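Local structure of 336aa long hypothetical dTDP-glucose 4,6-dehydratase (Pyrococcus horikoshii, 2HUN) at residues E31-D36 with V73-G78; M4-T9 with S17-Y22; T195-S200 with P320-R325. The protein binds NAD in a Rossmann-type fold and probably acts as a dTDP-glucose 4,6-dehydratase, a lyase of nucleotide-sugar metabolism. All coordinates share one frame; numbering follows the deposited sequence.

Contact 1 of 3, residues E31-D36 with V73-G78; sequences EVINID and VRKVDG. With NAD (nicotinamide-adenine-dinucleotide), chain C.
Ile33 lays its terminal methyl against the aliphatic chain of Lys75 and the branch of Val76. Its CD1 lies 3.9 Å from Lys75 CD and 4.2 Å from Val76 CG1, so one methyl carries the whole contact. Ile33 holds CG1 anti to its carbonyl carbon (chi1 -67°) with an extended second torsion (175°), which carries CD1 away from strand 31-36 to the turn after helix 66-74. The Ile33 and Lys75 side chains cross at about a right angle. Lys75 bends at its third torsion (83°); CD makes the apolar touch and the ammonium NZ lies beyond it. Val76, a buried residue, offers CG1 alone and also rests on Leu7 of the neighbouring strand 5-9. Ile33 also touches Val59 of strand 56-60.

At the far end of the same strand, Asp36 takes both hydroxyls of the adenosine ribose of NAD. O2B donates to Asp36 OD1 at 2.6 Å and O3B to Asp36 OD2 at 2.5 Å, the latter very short. The backbone amides of Leu38 and Met12 bond to OD1 and OD2 respectively and probably fix the carboxylate's rotation. An acid at the end of the second Rossmann strand that grips both ribose hydroxyls is characteristic of NAD sites. Its charge would probably disfavour the 2'-phosphate of NADP, consistent with the bound NAD.

Contact 2 of 3, residues M4-T9 with S17-Y22; sequences MKLLVT and SNFIRY
Val8 of strand 5-9 puts its two methyls against Phe19 and Ile20 of helix 14-26. CG2 comes to the Phe19 ring at its edge, near the ring plane, and lies 3.9 Å from Phe19 CE2; it is also near Ile20 CG1. CG1 turns to Ile20, 4.0 Å from Ile20 CG1, and the end methyl Ile20 CD1 is equally close to it. The valine therefore faces both an aromatic edge and an aliphatic branch, and its side chain runs obliquely to both. Its first torsion (chi1 175°) sets CG1 opposite the backbone N and CG2 opposite the carbonyl carbon, which turns CG2 mainly to Phe19 and CG1 to Ile20.

Phe19 reaches the strand because its ring carbon CG also lies opposite the backbone N, with chi1 -178°. The same ring atom CE2 then meets a second strand residue, Leu6, whose CD1 approaches obliquely at 4.2 Å. Leu6 and Val8, two positions apart, both point toward the helix. All four touching residues are buried, and no hydrogen bond crosses between the segments. Replacing Val8 by an alanine would remove both methyls and would probably leave a gap in front of the Phe19 edge and the Ile20 branch, with the ring less firmly held on that side.

The strand and helix run nearly antiparallel, at 159°, with their axes 9.8 Å apart. This is the packing within the first beta-alpha-beta unit of the Rossmann fold, where strand 5-9 leads through a glycine-rich turn into helix 14-26 and on to strand 31-36. Beyond the contact, Phe19 touches Val80 of strand 78-81 and Ile227 of helix 220-233. Ile20 touches Asn34 of strand 31-36.

Contact 3 of 3, residues T195-S200 with P320-R325; sequences TIIRAS and PLVDER
The nearest CA atoms of helical residues 195-200 and the irregular segment 320-325, Ile197 CA and Val322 CA, are 9.4 Å apart, so the gap is bridged by side chains. Ile197 CD1 meets Val322 CG1 at 4.1 Å, one methyl against another, with the two side chains set obliquely. With CG1 opposite the carbonyl carbon (chi1 -70°) and the second torsion extended (173°), Ile197 sends CD1 out to the loop. Val322 also touches Pro188.

Arg198 folds its chain at the third torsion (67°) and brings its guanidinium to the loop carbonyls. NH1 lies 4.2 Å from Arg325 O, too far for a hydrogen bond. It bonds instead to the carbonyl oxygens of Ile326 and His328 just beyond, while NH2 bonds to Lys204 O. The guanidinium thus ties the chain after residue 325 to helix 191-200. Within the segment, Ser200 OG donates to Ile197 O at 2.7 Å.

Other elements pack on the helix as well. Ile196 rests on Ile257 of helix 250-260 and on Ile308 and Tyr311 of helix 300-313, and Ala199 touches Ile205 of strand 205-208.

Contacts 1 and 2 belong to the same Rossmann sheet, where strands 31-36 and 5-9 are parallel neighbours. Their centres are 8 Å apart and they touch directly: Asp77 OD2 is 2.6 Å from Lys5 N, and Glu31 O is 2.8 Å from Leu6 N, both probable hydrogen bonds. Helix 14-26 of contact 2 leads along the chain into strand 31-36 of contact 1. Contact 1 holds Asp36 on NAD, whereas in contact 2 the side chain of Val8 is about 9 Å from the cofactor. Contact 3 lies away from the cofactor site, with its centre about 35 Å from that of contact 1 and about 28 Å from that of contact 2.

Contact 1 of 3, residues E31-D36 with V73-G78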
loop_
_atom_site.group_PDB
_atom_site.type_symbol
_atom_site.label_atom_id
_atom_site.label_comp_id
_atom_site.label_asym_id
_atom_site.label_seq_id
_atom_site.Cartn_x
_atom_site.Cartn_y
_atom_site.Cartn_z
ATOM N N GLU A 31 7.740 8.154 29.886
ATOM C CA GLU A 31 9.111 8.249 29.406
ATOM C C GLU A 31 9.141 8.147 27.886
ATOM O O GLU A 31 8.320 7.456 27.281
ATOM C CB GLU A 31 9.965 7.135 30.003
ATOM C CG GLU A 31 10.209 7.262 31.493
ATOM C CD GLU A 31 11.020 6.103 32.034
ATOM O OE1 GLU A 31 12.116 5.844 31.498
ATOM O OE2 GLU A 31 10.560 5.448 32.993
ATOM N N VAL A 32 10.098 8.828 27.273
ATOM C CA VAL A 32 10.216 8.814 25.830
ATOM C C VAL A 32 11.613 8.494 25.313
ATOM O O VAL A 32 12.614 9.012 25.805
ATOM C CB VAL A 32 9.798 10.171 25.239
ATOM C CG1 VAL A 32 10.192 10.238 23.769
ATOM C CG2 VAL A 32 8.294 10.373 25.404
ATOM N N ILE A 33 11.664 7.618 24.322
ATOM C CA ILE A 33 12.905 7.277 23.664
ATOM C C ILE A 33 12.636 7.728 22.243
ATOM O O ILE A 33 11.713 7.230 21.600
ATOM C CB ILE A 33 13.181 5.773 23.636
ATOM C CG1 ILE A 33 13.442 5.253 25.048
ATOM C CG2 ILE A 33 14.369 5.500 22.727
ATOM C CD1 ILE A 33 13.598 3.745 25.114
ATOM N N ASN A 34 13.428 8.678 21.768
ATOM C CA ASN A 34 13.274 9.212 20.427
ATOM C C ASN A 34 14.333 8.653 19.490
ATOM O O ASN A 34 15.525 8.873 19.688
ATOM C CB ASN A 34 13.348 10.752 20.483
ATOM C CG ASN A 34 13.519 11.391 19.117
ATOM O OD1 ASN A 34 13.209 10.792 18.094
ATOM N ND2 ASN A 34 13.999 12.634 19.101
ATOM N N ILE A 35 13.898 7.908 18.479
ATOM C CA ILE A 35 14.832 7.359 17.514
ATOM C C ILE A 35 14.641 8.170 16.244
ATOM O O ILE A 35 13.543 8.249 15.696
ATOM C CB ILE A 35 14.588 5.846 17.256
ATOM C CG1 ILE A 35 15.573 5.340 16.203
ATOM C CG2 ILE A 35 13.146 5.598 16.831
ATOM C CD1 ILE A 35 15.531 3.841 15.982
ATOM N N ASP A 36 15.715 8.815 15.813
ATOM C CA ASP A 36 15.682 9.648 14.631
ATOM C C ASP A 36 17.042 9.516 14.004
ATOM O O ASP A 36 18.068 9.489 14.669
ATOM C CB ASP A 36 15.409 11.107 15.005
ATOM C CG ASP A 36 14.891 11.929 13.830
ATOM O OD1 ASP A 36 15.646 12.159 12.868
ATOM O OD2 ASP A 36 13.713 12.347 13.878
ATOM N N VAL A 73 12.117 -1.489 20.807
ATOM C CA VAL A 73 10.737 -1.960 20.860
ATOM C C VAL A 73 10.513 -2.893 22.049
ATOM O O VAL A 73 9.454 -2.857 22.685
ATOM C CB VAL A 73 10.339 -2.679 19.544
ATOM C CG1 VAL A 73 9.087 -3.515 19.754
ATOM C CG2 VAL A 73 10.086 -1.645 18.456
ATOM N N ARG A 74 11.520 -3.710 22.348
ATOM C CA ARG A 74 11.458 -4.655 23.461
ATOM C C ARG A 74 11.155 -4.003 24.806
ATOM O O ARG A 74 10.494 -4.601 25.650
ATOM C CB ARG A 74 12.788 -5.388 23.632
ATOM C CG ARG A 74 13.206 -6.313 22.523
ATOM C CD ARG A 74 14.568 -6.898 22.883
ATOM N NE ARG A 74 14.506 -7.603 24.161
ATOM C CZ ARG A 74 15.510 -7.670 25.035
ATOM N NH1 ARG A 74 16.667 -7.071 24.781
ATOM N NH2 ARG A 74 15.349 -8.339 26.169
ATOM N N LYS A 75 11.641 -2.783 25.008
ATOM C CA LYS A 75 11.470 -2.113 26.290
ATOM C C LYS A 75 10.395 -1.038 26.444
ATOM O O LYS A 75 10.340 -0.386 27.482
ATOM C CB LYS A 75 12.817 -1.528 26.725
ATOM C CG LYS A 75 13.262 -0.337 25.894
ATOM C CD LYS A 75 14.658 0.149 26.264
ATOM C CE LYS A 75 15.728 -0.671 25.581
ATOM N NZ LYS A 75 17.033 0.042 25.602
ATOM N N VAL A 76 9.534 -0.844 25.452
ATOM C CA VAL A 76 8.509 0.190 25.591
ATOM C C VAL A 76 7.091 -0.362 25.687
ATOM O O VAL A 76 6.849 -1.532 25.405
ATOM C CB VAL A 76 8.565 1.208 24.422
ATOM C CG1 VAL A 76 9.895 1.952 24.438
ATOM C CG2 VAL A 76 8.365 0.492 23.098
ATOM N N ASP A 77 6.159 0.498 26.091
ATOM C CA ASP A 77 4.752 0.130 26.223
ATOM C C ASP A 77 3.971 0.581 24.998
ATOM O O ASP A 77 2.909 0.036 24.690
ATOM C CB ASP A 77 4.139 0.795 27.451
ATOM C CG ASP A 77 4.863 0.437 28.723
ATOM O OD1 ASP A 77 4.850 -0.752 29.095
ATOM O OD2 ASP A 77 5.448 1.340 29.344
ATOM N N GLY A 78 4.499 1.590 24.313
ATOM C CA GLY A 78 3.834 2.109 23.132
ATOM C C GLY A 78 4.823 2.619 22.103
ATOM O O GLY A 78 5.954 2.978 22.442
HETATM P PA NAD C . 9.710 15.983 9.110
HETATM O O1A NAD C . 10.293 15.870 7.764
HETATM O O2A NAD C . 9.733 17.297 9.814
HETATM O O5B NAD C . 10.479 14.933 10.048
HETATM C C5B NAD C . 10.602 13.537 9.740
HETATM C C4B NAD C . 11.519 12.993 10.843
HETATM O O4B NAD C . 11.693 11.570 10.693
HETATM C C3B NAD C . 12.936 13.631 10.763
HETATM O O3B NAD C . 13.378 14.032 12.071
HETATM C C2B NAD C . 13.776 12.526 10.097
HETATM O O2B NAD C . 15.177 12.538 10.375
HETATM C C1B NAD C . 13.079 11.257 10.587
HETATM N N9A NAD C . 13.236 10.094 9.686
HETATM C C8A NAD C . 12.959 10.011 8.371
HETATM N N7A NAD C . 13.243 8.783 7.938
HETATM C C5A NAD C . 13.701 8.070 8.962
HETATM C C6A NAD C . 14.161 6.734 9.130
HETATM N N6A NAD C . 14.218 5.854 8.140
HETATM N N1A NAD C . 14.578 6.354 10.428
HETATM C C2A NAD C . 14.533 7.271 11.488
HETATM N N3A NAD C . 14.102 8.529 11.329
HETATM C C4A NAD C . 13.695 8.910 10.090
HETATM O O3 NAD C . 8.168 15.673 8.882
HETATM P PN NAD C . 6.860 15.646 9.773
HETATM O O1N NAD C . 5.997 16.648 9.083
HETATM O O2N NAD C . 7.143 15.941 11.192
HETATM O O5D NAD C . 6.190 14.204 9.478
HETATM C C5D NAD C . 5.876 13.243 10.489
HETATM C C4D NAD C . 4.872 12.215 9.908
HETATM O O4D NAD C . 3.578 12.815 9.721
HETATM C C3D NAD C . 5.327 11.642 8.559
HETATM O O3D NAD C . 5.085 10.211 8.566
HETATM C C2D NAD C . 4.426 12.382 7.531
HETATM O O2D NAD C . 4.211 11.555 6.383
HETATM C C1D NAD C . 3.171 12.637 8.351
HETATM N N1N NAD C . 2.379 13.812 7.933
HETATM C C2N NAD C . 2.862 15.157 8.074
HETATM C C3N NAD C . 2.039 16.220 7.663
HETATM C C7N NAD C . 2.489 17.693 7.795
HETATM O O7N NAD C . 1.661 18.589 7.585
HETATM N N7N NAD C . 3.739 17.967 8.146
HETATM C C4N NAD C . 0.756 15.960 7.116
HETATM C C5N NAD C . 0.300 14.632 6.984
HETATM C C6N NAD C . 1.099 13.550 7.389
#

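Contact 2 of 3, residues M4-T9 with S17-Y22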
loop_
_atom_site.group_PDB
_atom_site.type_symbol
_atom_site.label_atom_id
_atom_site.label_comp_id
_atom_site.label_asym_id
_atom_site.label_seq_id
_atom_site.Cartn_x
_atom_site.Cartn_y
_atom_site.Cartn_z
ATOM N N MET A 4 3.888 5.046 31.322
ATOM C CA MET A 4 3.976 4.395 30.026
ATOM C C MET A 4 5.268 4.825 29.335
ATOM O O MET A 4 5.586 6.012 29.306
ATOM C CB MET A 4 2.755 4.791 29.187
ATOM C CG MET A 4 2.703 4.218 27.780
ATOM S SD MET A 4 1.109 4.585 26.973
ATOM C CE MET A 4 0.939 3.152 25.891
ATOM N N LYS A 5 6.028 3.861 28.814
ATOM C CA LYS A 5 7.270 4.164 28.099
ATOM C C LYS A 5 6.944 4.175 26.608
ATOM O O LYS A 5 6.419 3.195 26.080
ATOM C CB LYS A 5 8.338 3.095 28.342
ATOM C CG LYS A 5 8.648 2.787 29.793
ATOM C CD LYS A 5 9.814 1.808 29.877
ATOM C CE LYS A 5 9.742 0.975 31.144
ATOM N NZ LYS A 5 9.621 1.825 32.353
ATOM N N LEU A 6 7.269 5.266 25.925
ATOM C CA LEU A 6 6.986 5.360 24.499
ATOM C C LEU A 6 8.225 5.467 23.637
ATOM O O LEU A 6 9.203 6.111 24.009
ATOM C CB LEU A 6 6.116 6.582 24.193
ATOM C CG LEU A 6 4.749 6.748 24.854
ATOM C CD1 LEU A 6 4.138 8.072 24.389
ATOM C CD2 LEU A 6 3.844 5.578 24.501
ATOM N N LEU A 7 8.166 4.824 22.478
ATOM C CA LEU A 7 9.231 4.911 21.498
ATOM C C LEU A 7 8.620 5.811 20.434
ATOM O O LEU A 7 7.599 5.460 19.844
ATOM C CB LEU A 7 9.540 3.551 20.871
ATOM C CG LEU A 7 10.529 3.657 19.704
ATOM C CD1 LEU A 7 11.908 4.068 20.238
ATOM C CD2 LEU A 7 10.613 2.328 18.963
ATOM N N VAL A 8 9.208 6.981 20.217
ATOM C CA VAL A 8 8.708 7.903 19.205
ATOM C C VAL A 8 9.710 7.967 18.059
ATOM O O VAL A 8 10.835 8.432 18.251
ATOM C CB VAL A 8 8.523 9.335 19.771
ATOM C CG1 VAL A 8 8.113 10.287 18.649
ATOM C CG2 VAL A 8 7.468 9.339 20.890
ATOM N N THR A 9 9.320 7.488 16.875
ATOM C CA THR A 9 10.224 7.531 15.724
ATOM C C THR A 9 10.042 8.876 15.025
ATOM O O THR A 9 8.943 9.440 15.009
ATOM C CB THR A 9 9.949 6.386 14.697
ATOM O OG1 THR A 9 8.732 6.651 13.989
ATOM C CG2 THR A 9 9.845 5.030 15.408
ATOM N N SER A 17 8.597 16.345 17.380
ATOM C CA SER A 17 9.053 17.198 18.475
ATOM C C SER A 17 7.879 17.772 19.243
ATOM O O SER A 17 7.883 17.785 20.471
ATOM C CB SER A 17 9.919 18.342 17.944
ATOM O OG SER A 17 11.178 17.851 17.530
ATOM N N ASN A 18 6.880 18.271 18.525
ATOM C CA ASN A 18 5.703 18.814 19.186
ATOM C C ASN A 18 5.035 17.729 20.043
ATOM O O ASN A 18 4.586 17.997 21.154
ATOM C CB ASN A 18 4.713 19.339 18.142
ATOM C CG ASN A 18 4.998 20.775 17.742
ATOM O OD1 ASN A 18 4.759 21.699 18.511
ATOM N ND2 ASN A 18 5.517 20.965 16.537
ATOM N N PHE A 19 4.978 16.507 19.517
ATOM C CA PHE A 19 4.367 15.394 20.237
ATOM C C PHE A 19 5.127 15.113 21.531
ATOM O O PHE A 19 4.538 15.061 22.612
ATOM C CB PHE A 19 4.365 14.130 19.368
ATOM C CG PHE A 19 3.702 12.942 20.022
ATOM C CD1 PHE A 19 2.314 12.879 20.150
ATOM C CD2 PHE A 19 4.468 11.898 20.530
ATOM C CE1 PHE A 19 1.703 11.797 20.773
ATOM C CE2 PHE A 19 3.867 10.809 21.157
ATOM C CZ PHE A 19 2.479 10.759 21.279
ATOM N N ILE A 20 6.440 14.932 21.413
ATOM C CA ILE A 20 7.279 14.652 22.571
ATOM C C ILE A 20 7.168 15.712 23.675
ATOM O O ILE A 20 7.009 15.372 24.842
ATOM C CB ILE A 20 8.759 14.493 22.153
ATOM C CG1 ILE A 20 8.900 13.234 21.291
ATOM C CG2 ILE A 20 9.654 14.438 23.395
ATOM C CD1 ILE A 20 10.300 12.977 20.736
ATOM N N ARG A 21 7.244 16.990 23.313
ATOM C CA ARG A 21 7.138 18.054 24.313
ATOM C C ARG A 21 5.773 17.973 25.009
ATOM O O ARG A 21 5.671 18.053 26.238
ATOM C CB ARG A 21 7.306 19.428 23.650
ATOM C CG ARG A 21 7.459 20.585 24.641
ATOM C CD ARG A 21 7.849 21.878 23.925
ATOM N NE ARG A 21 9.082 21.740 23.148
ATOM C CZ ARG A 21 10.311 21.897 23.645
ATOM N NH1 ARG A 21 10.485 22.201 24.926
ATOM N NH2 ARG A 21 11.371 21.748 22.858
ATOM N N TYR A 22 4.725 17.813 24.208
ATOM C CA TYR A 22 3.366 17.708 24.730
ATOM C C TYR A 22 3.244 16.512 25.684
ATOM O O TYR A 22 2.785 16.642 26.819
ATOM C CB TYR A 22 2.386 17.536 23.567
ATOM C CG TYR A 22 0.957 17.309 23.991
ATOM C CD1 TYR A 22 0.102 18.383 24.222
ATOM C CD2 TYR A 22 0.455 16.013 24.153
ATOM C CE1 TYR A 22 -1.229 18.174 24.603
ATOM C CE2 TYR A 22 -0.867 15.793 24.533
ATOM C CZ TYR A 22 -1.701 16.878 24.756
ATOM O OH TYR A 22 -3.007 16.670 25.132
#

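Contact 3 of 3, residues T195-S200 with P320-R325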
loop_
_atom_site.group_PDB
_atom_site.type_symbol
_atom_site.label_atom_id
_atom_site.label_comp_id
_atom_site.label_asym_id
_atom_site.label_seq_id
_atom_site.Cartn_x
_atom_site.Cartn_y
_atom_site.Cartn_z
ATOM N N THR A 195 5.252 32.936 5.313
ATOM C CA THR A 195 4.424 34.135 5.308
ATOM C C THR A 195 4.665 35.012 6.537
ATOM O O THR A 195 4.831 36.224 6.411
ATOM C CB THR A 195 2.924 33.780 5.236
ATOM O OG1 THR A 195 2.667 33.029 4.042
ATOM C CG2 THR A 195 2.074 35.046 5.215
ATOM N N ILE A 196 4.683 34.404 7.721
ATOM C CA ILE A 196 4.905 35.150 8.957
ATOM C C ILE A 196 6.270 35.835 8.939
ATOM O O ILE A 196 6.380 37.035 9.194
ATOM C CB ILE A 196 4.839 34.225 10.189
ATOM C CG1 ILE A 196 3.424 33.659 10.344
ATOM C CG2 ILE A 196 5.238 34.994 11.439
ATOM C CD1 ILE A 196 3.326 32.542 11.352
ATOM N N ILE A 197 7.308 35.058 8.642
ATOM C CA ILE A 197 8.668 35.574 8.583
ATOM C C ILE A 197 8.804 36.747 7.608
ATOM O O ILE A 197 9.256 37.833 7.984
ATOM C CB ILE A 197 9.650 34.454 8.177
ATOM C CG1 ILE A 197 9.768 33.440 9.321
ATOM C CG2 ILE A 197 11.010 35.046 7.821
ATOM C CD1 ILE A 197 10.582 32.208 8.982
ATOM N N ARG A 198 8.411 36.530 6.358
ATOM C CA ARG A 198 8.502 37.578 5.350
ATOM C C ARG A 198 7.695 38.826 5.704
ATOM O O ARG A 198 8.165 39.943 5.505
ATOM C CB ARG A 198 8.055 37.044 3.985
ATOM C CG ARG A 198 9.044 36.075 3.344
ATOM C CD ARG A 198 8.500 35.511 2.032
ATOM N NE ARG A 198 8.382 36.525 0.984
ATOM C CZ ARG A 198 9.395 36.955 0.237
ATOM N NH1 ARG A 198 10.616 36.458 0.412
ATOM N NH2 ARG A 198 9.188 37.884 -0.689
ATOM N N ALA A 199 6.490 38.641 6.233
ATOM C CA ALA A 199 5.648 39.774 6.594
ATOM C C ALA A 199 6.275 40.592 7.721
ATOM O O ALA A 199 6.198 41.820 7.723
ATOM C CB ALA A 199 4.262 39.293 7.003
ATOM N N SER A 200 6.893 39.914 8.683
ATOM C CA SER A 200 7.523 40.615 9.795
ATOM C C SER A 200 8.719 41.420 9.286
ATOM O O SER A 200 9.220 42.307 9.980
ATOM C CB SER A 200 7.993 39.624 10.864
ATOM O OG SER A 200 9.117 38.883 10.417
ATOM N N PRO A 320 18.538 30.415 11.510
ATOM C CA PRO A 320 19.608 29.594 10.926
ATOM C C PRO A 320 19.107 28.774 9.739
ATOM O O PRO A 320 19.884 28.360 8.880
ATOM C CB PRO A 320 20.022 28.684 12.083
ATOM C CG PRO A 320 19.647 29.467 13.293
ATOM C CD PRO A 320 18.336 30.081 12.928
ATOM N N LEU A 321 17.797 28.555 9.690
ATOM C CA LEU A 321 17.205 27.748 8.629
ATOM C C LEU A 321 16.820 28.482 7.346
ATOM O O LEU A 321 16.724 27.858 6.289
ATOM C CB LEU A 321 15.982 26.999 9.172
ATOM C CG LEU A 321 16.239 26.112 10.396
ATOM C CD1 LEU A 321 14.928 25.465 10.844
ATOM C CD2 LEU A 321 17.288 25.054 10.060
ATOM N N VAL A 322 16.596 29.790 7.426
ATOM C CA VAL A 322 16.222 30.543 6.231
ATOM C C VAL A 322 17.434 30.772 5.330
ATOM O O VAL A 322 18.558 30.929 5.812
ATOM C CB VAL A 322 15.570 31.894 6.595
ATOM C CG1 VAL A 322 14.233 31.647 7.282
ATOM C CG2 VAL A 322 16.492 32.699 7.500
ATOM N N ASP A 323 17.198 30.788 4.020
ATOM C CA ASP A 323 18.302 30.933 3.047
ATOM C C ASP A 323 18.319 32.300 2.334
ATOM O O ASP A 323 18.869 33.281 2.822
ATOM C CB ASP A 323 18.287 29.773 2.031
ATOM C CG ASP A 323 16.874 29.484 1.541
ATOM O OD1 ASP A 323 16.048 30.382 1.628
ATOM O OD2 ASP A 323 16.638 28.401 0.996
ATOM N N GLU A 324 17.726 32.338 1.128
ATOM C CA GLU A 324 17.763 33.576 0.350
ATOM C C GLU A 324 16.568 33.639 -0.591
ATOM O O GLU A 324 16.035 34.688 -0.924
ATOM C CB GLU A 324 19.057 33.587 -0.469
ATOM C CG GLU A 324 19.253 34.902 -1.220
ATOM C CD GLU A 324 20.293 35.731 -0.502
ATOM O OE1 GLU A 324 21.471 35.428 -0.626
ATOM O OE2 GLU A 324 19.912 36.675 0.188
ATOM N N ARG A 325 16.197 32.445 -1.071
ATOM C CA ARG A 325 14.929 32.284 -1.762
ATOM C C ARG A 325 13.780 32.807 -0.889
ATOM O O ARG A 325 12.779 33.335 -1.357
ATOM C CB ARG A 325 14.762 30.773 -1.948
ATOM C CG ARG A 325 13.759 30.373 -3.032
ATOM C CD ARG A 325 14.105 29.001 -3.618
ATOM N NE ARG A 325 15.537 28.723 -3.434
ATOM C CZ ARG A 325 16.017 27.519 -3.809
ATOM N NH1 ARG A 325 15.218 26.608 -4.335
ATOM N NH2 ARG A 325 17.322 27.262 -3.661
#